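Local coordinates for protein nicotinate phosphoribosyltransferase (Saccharomyces cerevisiae, PDB 1VLP) that catalyses the ATP-dependent formation of nicotinate mononucleotide from nicotinate and 5-phosphoribosyl 1-diphosphate, the first step in making NAD from nicotinic acid, at residues Met31-Phe36 with Asn270-Lys275; Phe36-Asp41 with His244-Gly249; Phe285-Phe290 with Lys317-His322; Asp311-Thr316 with Ser351-Glu356. All coordinates share one frame; numbering follows the deposited sequence. Where two conformers were deposited one is given.

Interaction 1. Residues Met31-Phe36 with Asn270-Lys275; sequences MHAAVF and NTFGAK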
loop_
_atom_site.group_PDB
_atom_site.type_symbol
_atom_site.label_atom_id
_atom_site.label_comp_id
_atom_site.label_asym_id
_atom_site.label_seq_id
_atom_site.Cartn_x
_atom_site.Cartn_y
_atom_site.Cartn_z
HETATM N N MSE A 31 3.403 3.111 -9.680
HETATM C CA MSE A 31 4.735 3.558 -9.332
HETATM C C MSE A 31 5.815 3.024 -10.242
HETATM O O MSE A 31 6.683 3.744 -10.662
HETATM C CB MSE A 31 5.092 3.079 -7.911
HETATM C CG MSE A 31 4.510 3.860 -6.776
HETATM SE SE MSE A 31 5.388 5.631 -6.741
HETATM C CE MSE A 31 7.101 5.153 -6.396
ATOM N N HIS A 32 5.716 1.737 -10.559
ATOM C CA HIS A 32 6.679 1.105 -11.464
ATOM C C HIS A 32 6.716 1.860 -12.814
ATOM O O HIS A 32 7.758 2.166 -13.369
ATOM C CB HIS A 32 6.294 -0.369 -11.670
ATOM C CG HIS A 32 7.350 -1.165 -12.375
ATOM N ND1 HIS A 32 7.056 -2.319 -13.090
ATOM C CD2 HIS A 32 8.697 -0.989 -12.473
ATOM C CE1 HIS A 32 8.189 -2.820 -13.574
ATOM N NE2 HIS A 32 9.190 -2.014 -13.248
ATOM N N ALA A 33 5.527 2.123 -13.357
ATOM C CA ALA A 33 5.400 2.910 -14.604
ATOM C C ALA A 33 5.966 4.301 -14.434
ATOM O O ALA A 33 6.698 4.776 -15.295
ATOM C CB ALA A 33 3.980 2.978 -15.047
ATOM N N ALA A 34 5.684 4.926 -13.291
ATOM C CA ALA A 34 6.178 6.300 -13.063
ATOM C C ALA A 34 7.718 6.326 -12.953
ATOM O O ALA A 34 8.385 7.209 -13.494
ATOM C CB ALA A 34 5.515 6.904 -11.802
ATOM N N VAL A 35 8.289 5.327 -12.259
ATOM C CA VAL A 35 9.717 5.269 -12.010
ATOM C C VAL A 35 10.445 4.923 -13.288
ATOM O O VAL A 35 11.493 5.508 -13.588
ATOM C CB VAL A 35 9.993 4.256 -10.910
ATOM C CG1 VAL A 35 11.414 3.900 -10.824
ATOM C CG2 VAL A 35 9.461 4.827 -9.565
ATOM N N PHE A 36 9.892 3.959 -14.016
ATOM C CA PHE A 36 10.436 3.560 -15.313
ATOM C C PHE A 36 10.478 4.756 -16.269
ATOM O O PHE A 36 11.468 4.931 -16.968
ATOM C CB PHE A 36 9.608 2.410 -15.936
ATOM C CG PHE A 36 9.922 2.171 -17.402
ATOM C CD1 PHE A 36 11.102 1.575 -17.773
ATOM C CD2 PHE A 36 9.042 2.626 -18.402
ATOM C CE1 PHE A 36 11.400 1.357 -19.129
ATOM C CE2 PHE A 36 9.349 2.417 -19.764
ATOM C CZ PHE A 36 10.519 1.792 -20.101
ATOM N N ASN A 270 2.387 14.565 -15.781
ATOM C CA ASN A 270 3.035 14.462 -17.074
ATOM C C ASN A 270 3.140 12.994 -17.519
ATOM O O ASN A 270 3.052 12.720 -18.717
ATOM C CB ASN A 270 4.379 15.221 -17.075
ATOM C CG ASN A 270 4.211 16.756 -16.915
ATOM O OD1 ASN A 270 3.161 17.344 -17.210
ATOM N ND2 ASN A 270 5.263 17.401 -16.435
ATOM N N THR A 271 3.212 12.047 -16.582
ATOM C CA THR A 271 3.247 10.624 -16.913
ATOM C C THR A 271 1.899 9.977 -17.291
ATOM O O THR A 271 1.801 9.236 -18.269
ATOM C CB THR A 271 3.876 9.816 -15.761
ATOM O OG1 THR A 271 5.158 10.385 -15.482
ATOM C CG2 THR A 271 4.021 8.321 -16.112
ATOM N N PHE A 272 0.863 10.250 -16.521
ATOM C CA PHE A 272 -0.402 9.559 -16.697
ATOM C C PHE A 272 -1.511 10.411 -17.293
ATOM O O PHE A 272 -2.555 9.877 -17.678
ATOM C CB PHE A 272 -0.855 9.037 -15.354
ATOM C CG PHE A 272 0.098 8.015 -14.768
ATOM C CD1 PHE A 272 0.481 6.892 -15.511
ATOM C CD2 PHE A 272 0.631 8.183 -13.487
ATOM C CE1 PHE A 272 1.359 5.935 -14.957
ATOM C CE2 PHE A 272 1.514 7.251 -12.942
ATOM C CZ PHE A 272 1.868 6.113 -13.676
ATOM N N GLY A 273 -1.316 11.714 -17.312
ATOM C CA GLY A 273 -2.339 12.629 -17.763
ATOM C C GLY A 273 -3.074 13.210 -16.576
ATOM O O GLY A 273 -3.332 12.510 -15.578
ATOM N N ALA A 274 -3.407 14.499 -16.683
ATOM C CA ALA A 274 -4.077 15.227 -15.595
ATOM C C ALA A 274 -5.343 14.526 -15.171
ATOM O O ALA A 274 -5.613 14.383 -13.978
ATOM C CB ALA A 274 -4.396 16.634 -16.008
ATOM N N LYS A 275 -6.131 14.051 -16.124
ATOM C CA LYS A 275 -7.375 13.416 -15.720
ATOM C C LYS A 275 -7.197 12.136 -14.905
ATOM O O LYS A 275 -8.126 11.743 -14.172
ATOM C CB LYS A 275 -8.317 13.229 -16.897
ATOM C CG LYS A 275 -8.077 12.097 -17.813
ATOM C CD LYS A 275 -9.176 12.106 -18.900
ATOM C CE LYS A 275 -9.082 10.928 -19.850
ATOM N NZ LYS A 275 -7.863 10.983 -20.717
#
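Phe272 and Thr271, at the C-terminal end of helix 260-272, pack against Ala33 and Ala34 of helix 26-38, a helix-helix contact that joins the N-terminal family region to the barrel-related region of this type II phosphoribosyltransferase. The backbones come nearest at Ala34 and Thr271, whose CA atoms are 6.5 Å apart, a close approach consistent with the small side chain of Ala34. The far end of the Phe272 ring does most of the touching. Its CE1 lies 4.0 Å from Ala33 CB, which sits at the ring edge close to the ring plane, while CE2 on the other flank is 4.2 Å from Ala34 CB. Between them, CZ points at the helix backbone and reaches Ala34 N at 4.0 Å, obliquely. The ring gets there because CG is turned anti to the carbonyl carbon (chi1 -63°), which brings an end of the side chain closer to helix 26-38 than its CB bond alone would suggest. Thr271 covers one face of the ring: its CG2 stands 3.7 Å over the plane, above the centre, and the same methyl is 4.2 Å from Ala34 CA. The Thr271 hydroxyl is engaged with Cys267 O and with Asn38 ND2. Gly273, with positive phi, is the first residue to leave the helical conformation after Phe272. Trp268 meets the Phe272 ring edge-to-face. The contacts across the interface are van der Waals contacts, mostly between carbon atoms, three of the four touching residues being buried, so fit and exclusion of water, rather than polar bonding, probably hold this part together.

Interaction 2. Residues Phe36-Asp41 with His244-Gly249; sequences FTNFPD and HEWVMG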
loop_
_atom_site.group_PDB
_atom_site.type_symbol
_atom_site.label_atom_id
_atom_site.label_comp_id
_atom_site.label_asym_id
_atom_site.label_seq_id
_atom_site.Cartn_x
_atom_site.Cartn_y
_atom_site.Cartn_z
ATOM N N PHE A 36 9.892 3.959 -14.016
ATOM C CA PHE A 36 10.436 3.560 -15.313
ATOM C C PHE A 36 10.478 4.756 -16.269
ATOM O O PHE A 36 11.468 4.931 -16.968
ATOM C CB PHE A 36 9.608 2.410 -15.936
ATOM C CG PHE A 36 9.922 2.171 -17.402
ATOM C CD1 PHE A 36 11.102 1.575 -17.773
ATOM C CD2 PHE A 36 9.042 2.626 -18.402
ATOM C CE1 PHE A 36 11.400 1.357 -19.129
ATOM C CE2 PHE A 36 9.349 2.417 -19.764
ATOM C CZ PHE A 36 10.519 1.792 -20.101
ATOM N N THR A 37 9.401 5.531 -16.296
ATOM C CA THR A 37 9.220 6.635 -17.223
ATOM C C THR A 37 10.208 7.795 -16.927
ATOM O O THR A 37 10.828 8.356 -17.843
ATOM C CB THR A 37 7.727 7.091 -17.273
ATOM O OG1 THR A 37 6.877 6.012 -17.790
ATOM C CG2 THR A 37 7.533 8.305 -18.174
ATOM N N ASN A 38 10.355 8.141 -15.645
ATOM C CA ASN A 38 10.990 9.360 -15.199
ATOM C C ASN A 38 12.370 9.175 -14.595
ATOM O O ASN A 38 13.261 9.999 -14.787
ATOM C CB ASN A 38 10.071 10.039 -14.175
ATOM C CG ASN A 38 8.778 10.505 -14.787
ATOM O OD1 ASN A 38 8.768 11.500 -15.528
ATOM N ND2 ASN A 38 7.679 9.827 -14.490
ATOM N N PHE A 39 12.562 8.068 -13.882
ATOM C CA PHE A 39 13.792 7.828 -13.131
ATOM C C PHE A 39 14.376 6.406 -13.312
ATOM O O PHE A 39 14.720 5.748 -12.351
ATOM C CB PHE A 39 13.523 8.113 -11.645
ATOM C CG PHE A 39 12.953 9.491 -11.388
ATOM C CD1 PHE A 39 13.707 10.635 -11.628
ATOM C CD2 PHE A 39 11.664 9.658 -10.911
ATOM C CE1 PHE A 39 13.202 11.887 -11.391
ATOM C CE2 PHE A 39 11.160 10.909 -10.676
ATOM C CZ PHE A 39 11.924 12.025 -10.914
ATOM N N PRO A 40 14.549 5.971 -14.561
ATOM C CA PRO A 40 15.013 4.593 -14.871
ATOM C C PRO A 40 16.445 4.236 -14.387
ATOM O O PRO A 40 16.842 3.054 -14.405
ATOM C CB PRO A 40 14.993 4.581 -16.408
ATOM C CG PRO A 40 15.174 5.990 -16.801
ATOM C CD PRO A 40 14.399 6.777 -15.788
ATOM N N ASP A 41 17.194 5.249 -14.007
ATOM C CA ASP A 41 18.633 5.192 -13.651
ATOM C C ASP A 41 18.898 5.262 -12.120
ATOM O O ASP A 41 19.935 4.832 -11.610
ATOM C CB ASP A 41 19.292 6.423 -14.250
ATOM C CG ASP A 41 18.525 7.766 -13.900
ATOM O OD1 ASP A 41 17.264 7.833 -14.187
ATOM O OD2 ASP A 41 19.202 8.737 -13.359
ATOM N N HIS A 244 3.634 7.118 -0.728
ATOM C CA HIS A 244 4.644 8.039 -0.142
ATOM C C HIS A 244 5.966 7.952 -0.838
ATOM O O HIS A 244 6.643 8.973 -0.960
ATOM C CB HIS A 244 4.864 7.822 1.355
ATOM C CG HIS A 244 3.657 8.072 2.200
ATOM N ND1 HIS A 244 3.131 9.329 2.403
ATOM C CD2 HIS A 244 2.842 7.207 2.856
ATOM C CE1 HIS A 244 2.058 9.225 3.177
ATOM N NE2 HIS A 244 1.869 7.946 3.471
ATOM N N GLU A 245 6.323 6.751 -1.312
ATOM C CA GLU A 245 7.668 6.534 -1.845
ATOM C C GLU A 245 7.944 7.401 -3.077
ATOM O O GLU A 245 9.076 7.818 -3.312
ATOM C CB GLU A 245 7.939 5.041 -2.058
ATOM C CG GLU A 245 7.268 4.375 -3.124
ATOM C CD GLU A 245 7.787 2.896 -3.330
ATOM O OE1 GLU A 245 9.002 2.750 -3.603
ATOM O OE2 GLU A 245 6.971 1.981 -3.324
ATOM N N TRP A 246 6.882 7.809 -3.783
ATOM C CA TRP A 246 7.006 8.730 -4.902
ATOM C C TRP A 246 7.571 10.051 -4.500
ATOM O O TRP A 246 8.646 10.410 -4.975
ATOM C CB TRP A 246 5.665 8.881 -5.644
ATOM C CG TRP A 246 5.768 9.722 -6.856
ATOM C CD1 TRP A 246 5.105 10.896 -7.079
ATOM C CD2 TRP A 246 6.542 9.471 -8.041
ATOM N NE1 TRP A 246 5.432 11.385 -8.297
ATOM C CE2 TRP A 246 6.302 10.547 -8.921
ATOM C CE3 TRP A 246 7.420 8.442 -8.447
ATOM C CZ2 TRP A 246 6.914 10.641 -10.182
ATOM C CZ3 TRP A 246 8.019 8.536 -9.691
ATOM C CH2 TRP A 246 7.768 9.610 -10.538
ATOM N N VAL A 247 6.896 10.829 -3.649
ATOM C CA VAL A 247 7.496 12.148 -3.320
ATOM C C VAL A 247 8.788 12.024 -2.505
ATOM O O VAL A 247 9.639 12.877 -2.625
ATOM C CB VAL A 247 6.520 13.208 -2.684
ATOM C CG1 VAL A 247 6.129 12.849 -1.304
ATOM C CG2 VAL A 247 7.175 14.647 -2.727
HETATM N N MSE A 248 8.894 10.995 -1.672
HETATM C CA MSE A 248 10.160 10.698 -0.897
HETATM C C MSE A 248 11.297 10.525 -1.867
HETATM O O MSE A 248 12.343 11.153 -1.699
HETATM C CB MSE A 248 9.984 9.468 -0.024
HETATM C CG MSE A 248 8.980 9.583 1.102
HETATM SE SE MSE A 248 8.735 7.876 1.988
HETATM C CE MSE A 248 10.515 7.639 2.745
ATOM N N GLY A 249 11.116 9.719 -2.933
ATOM C CA GLY A 249 12.176 9.552 -3.929
ATOM C C GLY A 249 12.490 10.816 -4.699
ATOM O O GLY A 249 13.635 11.188 -4.885
#
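Phe39 and Trp246 form an oblique aromatic contact, where the chain leaves the C-terminal end of helix 26-38 and meets helix 244-254. The two side chains run roughly perpendicular to each other, yet their ring planes are inclined at 51° and the centroid of the Phe39 ring is 5.7 Å from that of the Trp246 six-membered ring, values that fit neither a stack nor a T-shaped pair. One side of the phenyl ring does the touching: Phe39 CE2 is 3.6 Å from Trp246 CH2, and Phe39 CD2 is 4.0 Å from Trp246 CZ3. The tryptophan carbon CH2 lies at the edge of the Phe39 ring, near its plane. Trp246 extends across to the other segment because its CG is anti to the backbone N (chi1 -175°), which carries the benzo end of the indole well beyond its own helix. Asn38 adds a smaller contact, ND2 to Trp246 CH2 at 4.0 Å, its amide plane turned 60° from the indole. That amide nitrogen is bonded to Thr271 OG1 and Ala34 O, bonds that probably help to hold the amide beside the indole. Asn38 CB also covers one face of the Phe39 ring, 3.6 Å above the plane and offset toward its rim. The indole NE1 is satisfied by Ala264 O of helix 260-272. Trp246 is thus wedged between three helices: Met31, Ala34 and Val35 of helix 26-38 touch it, Cys267 of helix 260-272 does so as well, and Trp137 of helix 137-140 touches both Trp246 and Phe39.

Interaction 3. Residues Phe285-Phe290 with Lys317-His322; sequences FGTDDF and KKISHH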
loop_
_atom_site.group_PDB
_atom_site.type_symbol
_atom_site.label_atom_id
_atom_site.label_comp_id
_atom_site.label_asym_id
_atom_site.label_seq_id
_atom_site.Cartn_x
_atom_site.Cartn_y
_atom_site.Cartn_z
ATOM N N PHE A 285 5.447 15.129 3.700
ATOM C CA PHE A 285 6.256 16.187 4.330
ATOM C C PHE A 285 5.348 17.168 5.083
ATOM O O PHE A 285 5.674 18.325 5.212
ATOM C CB PHE A 285 7.129 16.922 3.315
ATOM C CG PHE A 285 8.080 16.014 2.616
ATOM C CD1 PHE A 285 8.762 15.035 3.349
ATOM C CD2 PHE A 285 8.240 16.064 1.248
ATOM C CE1 PHE A 285 9.588 14.114 2.710
ATOM C CE2 PHE A 285 9.081 15.173 0.607
ATOM C CZ PHE A 285 9.742 14.192 1.341
ATOM N N GLY A 286 4.219 16.645 5.525
ATOM C CA GLY A 286 3.214 17.383 6.274
ATOM C C GLY A 286 2.220 18.020 5.323
ATOM O O GLY A 286 2.583 18.547 4.295
ATOM N N THR A 287 0.951 17.895 5.645
ATOM C CA THR A 287 -0.093 18.444 4.782
ATOM C C THR A 287 -0.005 19.967 4.496
ATOM O O THR A 287 -0.277 20.403 3.374
ATOM C CB THR A 287 -1.454 17.993 5.308
ATOM O OG1 THR A 287 -1.548 16.573 5.161
ATOM C CG2 THR A 287 -2.568 18.663 4.527
ATOM N N ASP A 288 0.441 20.760 5.462
ATOM C CA ASP A 288 0.666 22.195 5.238
ATOM C C ASP A 288 1.611 22.538 4.060
ATOM O O ASP A 288 1.337 23.477 3.264
ATOM C CB ASP A 288 1.188 22.818 6.530
ATOM C CG ASP A 288 0.143 22.879 7.630
ATOM O OD1 ASP A 288 -1.053 22.715 7.344
ATOM O OD2 ASP A 288 0.537 23.083 8.800
ATOM N N ASP A 289 2.729 21.811 3.947
ATOM C CA ASP A 289 3.658 22.061 2.859
ATOM C C ASP A 289 2.981 21.736 1.518
ATOM O O ASP A 289 3.113 22.499 0.538
ATOM C CB ASP A 289 4.920 21.216 2.982
ATOM C CG ASP A 289 5.870 21.493 1.864
ATOM O OD1 ASP A 289 6.428 22.597 1.918
ATOM O OD2 ASP A 289 6.003 20.661 0.932
ATOM N N PHE A 290 2.290 20.590 1.505
ATOM C CA PHE A 290 1.552 20.132 0.326
ATOM C C PHE A 290 0.550 21.189 -0.135
ATOM O O PHE A 290 0.496 21.542 -1.325
ATOM C CB PHE A 290 0.827 18.817 0.555
ATOM C CG PHE A 290 0.157 18.314 -0.674
ATOM C CD1 PHE A 290 0.844 17.569 -1.613
ATOM C CD2 PHE A 290 -1.157 18.634 -0.929
ATOM C CE1 PHE A 290 0.233 17.164 -2.756
ATOM C CE2 PHE A 290 -1.758 18.221 -2.108
ATOM C CZ PHE A 290 -1.081 17.498 -2.987
ATOM N N LYS A 317 -11.418 18.584 8.411
ATOM C CA LYS A 317 -11.722 19.990 8.577
ATOM C C LYS A 317 -10.745 20.836 7.778
ATOM O O LYS A 317 -11.164 21.777 7.116
ATOM C CB LYS A 317 -11.732 20.358 10.053
ATOM C CG LYS A 317 -12.939 19.748 10.799
ATOM C CD LYS A 317 -13.211 20.410 12.156
ATOM C CE LYS A 317 -12.122 20.287 13.112
ATOM N NZ LYS A 317 -12.576 20.732 14.499
ATOM N N LYS A 318 -9.463 20.482 7.871
ATOM C CA LYS A 318 -8.377 21.260 7.257
ATOM C C LYS A 318 -8.534 21.266 5.732
ATOM O O LYS A 318 -8.405 22.321 5.062
ATOM C CB LYS A 318 -7.014 20.695 7.665
ATOM C CG LYS A 318 -5.818 21.389 7.021
ATOM C CD LYS A 318 -4.474 20.796 7.489
ATOM C CE LYS A 318 -3.924 21.569 8.663
ATOM N NZ LYS A 318 -2.725 20.875 9.156
ATOM N N ILE A 319 -8.756 20.076 5.179
ATOM C CA ILE A 319 -8.935 19.887 3.734
ATOM C C ILE A 319 -10.205 20.559 3.202
ATOM O O ILE A 319 -10.181 21.189 2.135
ATOM C CB ILE A 319 -8.952 18.360 3.380
ATOM C CG1 ILE A 319 -7.560 17.778 3.559
ATOM C CG2 ILE A 319 -9.434 18.125 1.987
ATOM C CD1 ILE A 319 -6.463 18.455 2.729
ATOM N N SER A 320 -11.299 20.445 3.942
ATOM C CA SER A 320 -12.549 21.096 3.583
ATOM C C SER A 320 -12.392 22.598 3.493
ATOM O O SER A 320 -12.798 23.215 2.511
ATOM C CB SER A 320 -13.665 20.736 4.592
ATOM O OG SER A 320 -14.848 21.464 4.326
ATOM N N HIS A 321 -11.787 23.199 4.515
ATOM C CA HIS A 321 -11.478 24.629 4.480
ATOM C C HIS A 321 -10.629 24.963 3.258
ATOM O O HIS A 321 -10.870 25.937 2.591
ATOM C CB HIS A 321 -10.752 25.039 5.766
ATOM C CG HIS A 321 -10.149 26.425 5.700
ATOM N ND1 HIS A 321 -10.927 27.549 5.622
ATOM C CD2 HIS A 321 -8.863 26.853 5.672
ATOM C CE1 HIS A 321 -10.160 28.622 5.543
ATOM N NE2 HIS A 321 -8.896 28.233 5.595
ATOM N N HIS A 322 -9.626 24.143 2.964
ATOM C CA HIS A 322 -8.804 24.419 1.796
ATOM C C HIS A 322 -9.618 24.421 0.527
ATOM O O HIS A 322 -9.532 25.353 -0.254
ATOM C CB HIS A 322 -7.664 23.445 1.654
ATOM C CG HIS A 322 -6.696 23.831 0.579
ATOM N ND1 HIS A 322 -5.773 24.848 0.739
ATOM C CD2 HIS A 322 -6.524 23.345 -0.672
ATOM C CE1 HIS A 322 -5.058 24.948 -0.377
ATOM N NE2 HIS A 322 -5.484 24.037 -1.233
#
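Lys318 reaches Asp288 roughly perpendicular to it, and their ends meet in a salt bridge. Lys318 leaves helix 312-326 with CG anti to the backbone N (chi1 177°), runs out extended and then bends at its third torsion, -94°, to bring the ammonium group to the carboxylate. Its NZ donates to Asp288 OD1 at 3.1 Å, arriving from above the carboxylate plane, 38° out of it. Lys318 CE is close as well, 3.4 Å from Asp288 OD1, whereas Asp288 OD2 stands 4.0 Å from Lys318 NZ, so the grip is one-sided. Thr287 lies alongside the aliphatic part of the lysine, the two side chains pointing oppositely. The Thr287 methyl CG2 is 4.1 Å from Lys318 CD and 4.3 Å from Ile319 CD1, so a buried apolar patch adjoins the exposed charged pair. The Thr287 hydroxyl is held by Asp405 and Thr282. Gly286 occupies the N-cap position of helix 287-291. Within the barrel-like region, this joins helix 287-291, which follows strand 279-281, the outermost strand at one end of the parallel sheet, to helix 312-326, which follows the adjacent strand 304-307.

Interaction 4. Residues Asp311-Thr316 with Ser351-Glu356; sequences DPVEYT and SHAAKE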
loop_
_atom_site.group_PDB
_atom_site.type_symbol
_atom_site.label_atom_id
_atom_site.label_comp_id
_atom_site.label_asym_id
_atom_site.label_seq_id
_atom_site.Cartn_x
_atom_site.Cartn_y
_atom_site.Cartn_z
ATOM N N ASP A 311 -4.899 12.772 12.904
ATOM C CA ASP A 311 -6.308 12.659 13.288
ATOM C C ASP A 311 -7.238 12.882 12.097
ATOM O O ASP A 311 -7.222 13.977 11.493
ATOM C CB ASP A 311 -6.630 13.665 14.378
ATOM C CG ASP A 311 -8.040 13.481 14.911
ATOM O OD1 ASP A 311 -8.955 14.068 14.336
ATOM O OD2 ASP A 311 -8.245 12.697 15.867
ATOM N N PRO A 312 -8.008 11.868 11.723
ATOM C CA PRO A 312 -8.815 11.973 10.505
ATOM C C PRO A 312 -9.872 13.092 10.511
ATOM O O PRO A 312 -10.126 13.688 9.460
ATOM C CB PRO A 312 -9.494 10.605 10.404
ATOM C CG PRO A 312 -8.532 9.684 11.159
ATOM C CD PRO A 312 -8.096 10.514 12.321
ATOM N N VAL A 313 -10.442 13.392 11.681
ATOM C CA VAL A 313 -11.451 14.458 11.774
ATOM C C VAL A 313 -10.803 15.817 11.595
ATOM O O VAL A 313 -11.277 16.627 10.803
ATOM C CB VAL A 313 -12.225 14.364 13.069
ATOM C CG1 VAL A 313 -13.217 15.519 13.192
ATOM C CG2 VAL A 313 -12.939 12.983 13.103
ATOM N N GLU A 314 -9.667 16.021 12.261
ATOM C CA GLU A 314 -8.909 17.249 12.103
ATOM C C GLU A 314 -8.440 17.425 10.654
ATOM O O GLU A 314 -8.582 18.522 10.112
ATOM C CB GLU A 314 -7.769 17.345 13.130
ATOM C CG GLU A 314 -8.262 17.647 14.576
ATOM C CD GLU A 314 -9.190 18.883 14.663
ATOM O OE1 GLU A 314 -8.800 20.003 14.212
ATOM O OE2 GLU A 314 -10.329 18.737 15.163
ATOM N N TYR A 315 -7.927 16.358 10.050
ATOM C CA TYR A 315 -7.589 16.360 8.616
ATOM C C TYR A 315 -8.757 16.795 7.745
ATOM O O TYR A 315 -8.624 17.623 6.857
ATOM C CB TYR A 315 -7.091 14.991 8.180
ATOM C CG TYR A 315 -6.570 14.976 6.776
ATOM C CD1 TYR A 315 -5.283 15.422 6.501
ATOM C CD2 TYR A 315 -7.342 14.507 5.734
ATOM C CE1 TYR A 315 -4.792 15.352 5.203
ATOM C CE2 TYR A 315 -6.863 14.442 4.456
ATOM C CZ TYR A 315 -5.586 14.856 4.191
ATOM O OH TYR A 315 -5.116 14.825 2.884
ATOM N N THR A 316 -9.916 16.245 8.008
ATOM C CA THR A 316 -11.101 16.509 7.198
ATOM C C THR A 316 -11.470 17.998 7.226
ATOM O O THR A 316 -11.769 18.610 6.198
ATOM C CB THR A 316 -12.277 15.619 7.714
ATOM O OG1 THR A 316 -11.922 14.218 7.602
ATOM C CG2 THR A 316 -13.633 15.873 6.941
ATOM N N SER A 351 -17.072 8.732 7.828
ATOM C CA SER A 351 -18.042 9.078 6.807
ATOM C C SER A 351 -18.972 10.227 7.259
ATOM O O SER A 351 -19.316 11.101 6.493
ATOM C CB SER A 351 -18.861 7.851 6.401
ATOM O OG SER A 351 -19.869 7.544 7.349
ATOM N N HIS A 352 -19.334 10.207 8.530
ATOM C CA HIS A 352 -20.107 11.306 9.141
ATOM C C HIS A 352 -19.360 12.630 9.149
ATOM O O HIS A 352 -19.927 13.685 8.799
ATOM C CB HIS A 352 -20.489 10.930 10.559
ATOM C CG HIS A 352 -21.462 9.788 10.611
ATOM N ND1 HIS A 352 -21.712 9.055 11.759
ATOM C CD2 HIS A 352 -22.220 9.231 9.633
ATOM C CE1 HIS A 352 -22.599 8.114 11.481
ATOM N NE2 HIS A 352 -22.916 8.194 10.198
ATOM N N ALA A 353 -18.127 12.585 9.572
ATOM C CA ALA A 353 -17.271 13.796 9.587
ATOM C C ALA A 353 -17.104 14.372 8.175
ATOM O O ALA A 353 -17.220 15.582 7.974
ATOM C CB ALA A 353 -15.888 13.498 10.233
ATOM N N ALA A 354 -16.906 13.505 7.185
ATOM C CA ALA A 354 -16.796 13.957 5.784
ATOM C C ALA A 354 -18.069 14.696 5.357
ATOM O O ALA A 354 -17.992 15.804 4.844
ATOM C CB ALA A 354 -16.548 12.808 4.900
ATOM N N LYS A 355 -19.224 14.115 5.634
ATOM C CA LYS A 355 -20.499 14.706 5.247
ATOM C C LYS A 355 -20.704 16.080 5.922
ATOM O O LYS A 355 -21.132 17.059 5.273
ATOM C CB LYS A 355 -21.642 13.770 5.576
ATOM C CG LYS A 355 -23.031 14.358 5.223
ATOM C CD LYS A 355 -24.190 13.322 5.320
ATOM C CE LYS A 355 -25.524 13.954 4.868
ATOM N NZ LYS A 355 -26.393 13.005 4.101
ATOM N N GLU A 356 -20.404 16.126 7.203
ATOM C CA GLU A 356 -20.486 17.352 8.010
ATOM C C GLU A 356 -19.665 18.480 7.405
ATOM O O GLU A 356 -20.091 19.639 7.414
ATOM C CB GLU A 356 -19.989 17.091 9.445
ATOM C CG GLU A 356 -20.212 18.310 10.390
ATOM C CD GLU A 356 -19.756 18.030 11.844
ATOM O OE1 GLU A 356 -20.496 17.268 12.538
ATOM O OE2 GLU A 356 -18.679 18.579 12.269
#
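Thr316 of helix 312-326 directs its CB toward helix 344-356, and from there its two branches part. The methyl CG2, anti to the backbone N, enters the contact, lying 3.7 Å from Ala353 O and 3.9 Å from Ala354 CA, against the backbone of the opposing helix. The hydroxyl OG1, by contrast, turns back beside its own backbone N (chi1 -60°) and donates to Pro312 O at 2.6 Å, one turn earlier. It approaches 30° out of the carbonyl plane, while Thr316 N reaches the same oxygen from the opposite face, so Pro312 O is gripped by two donors. Tyr338 OH is also bonded to Thr316 OG1, tying it to strand 335-338. One turn back, Val313 CG2 meets Ala353 CB at 4.1 Å, so that Ala353 sits beside both Val313 and Thr316. Asp311 caps the start of the helix: OD1 accepts from Glu314 N at 2.9 Å, using its anti lone pair in a nearly straight bond. The short segments run nearly parallel, axes 9.6 Å apart at their closest and 18° between their directions, as expected of successive helices in repeated beta-alpha units. Both lie against the parallel sheet, where Ala354 touches Tyr338 and Ala361 of strands 335-338 and 360-365, while Thr316 rests on Ile336 of strand 335-338.

Overall arrangement
Interactions 1 and 2 lie close together, centres 10 Å apart; their first segments overlap at Phe36, and they pack helix 26-38 against helices 260-272 and 244-254, consecutive in the chain. Interactions 3 and 4, centres 13 Å apart, share helix 312-326 and join it to neighbouring helices around the parallel sheet. The pairs lie in series; interaction 2 falls between the segments of interaction 1, whereas those of 3 and 4 alternate. Interactions 1 and 4 stay about 17 Å apart at their nearest atoms, but 2 and 3 touch where Val247 packs on Phe285. The first pair joins the N-terminal family region to the barrel-like region, near residues that probably bind nicotinate; the second packs helices within the latter.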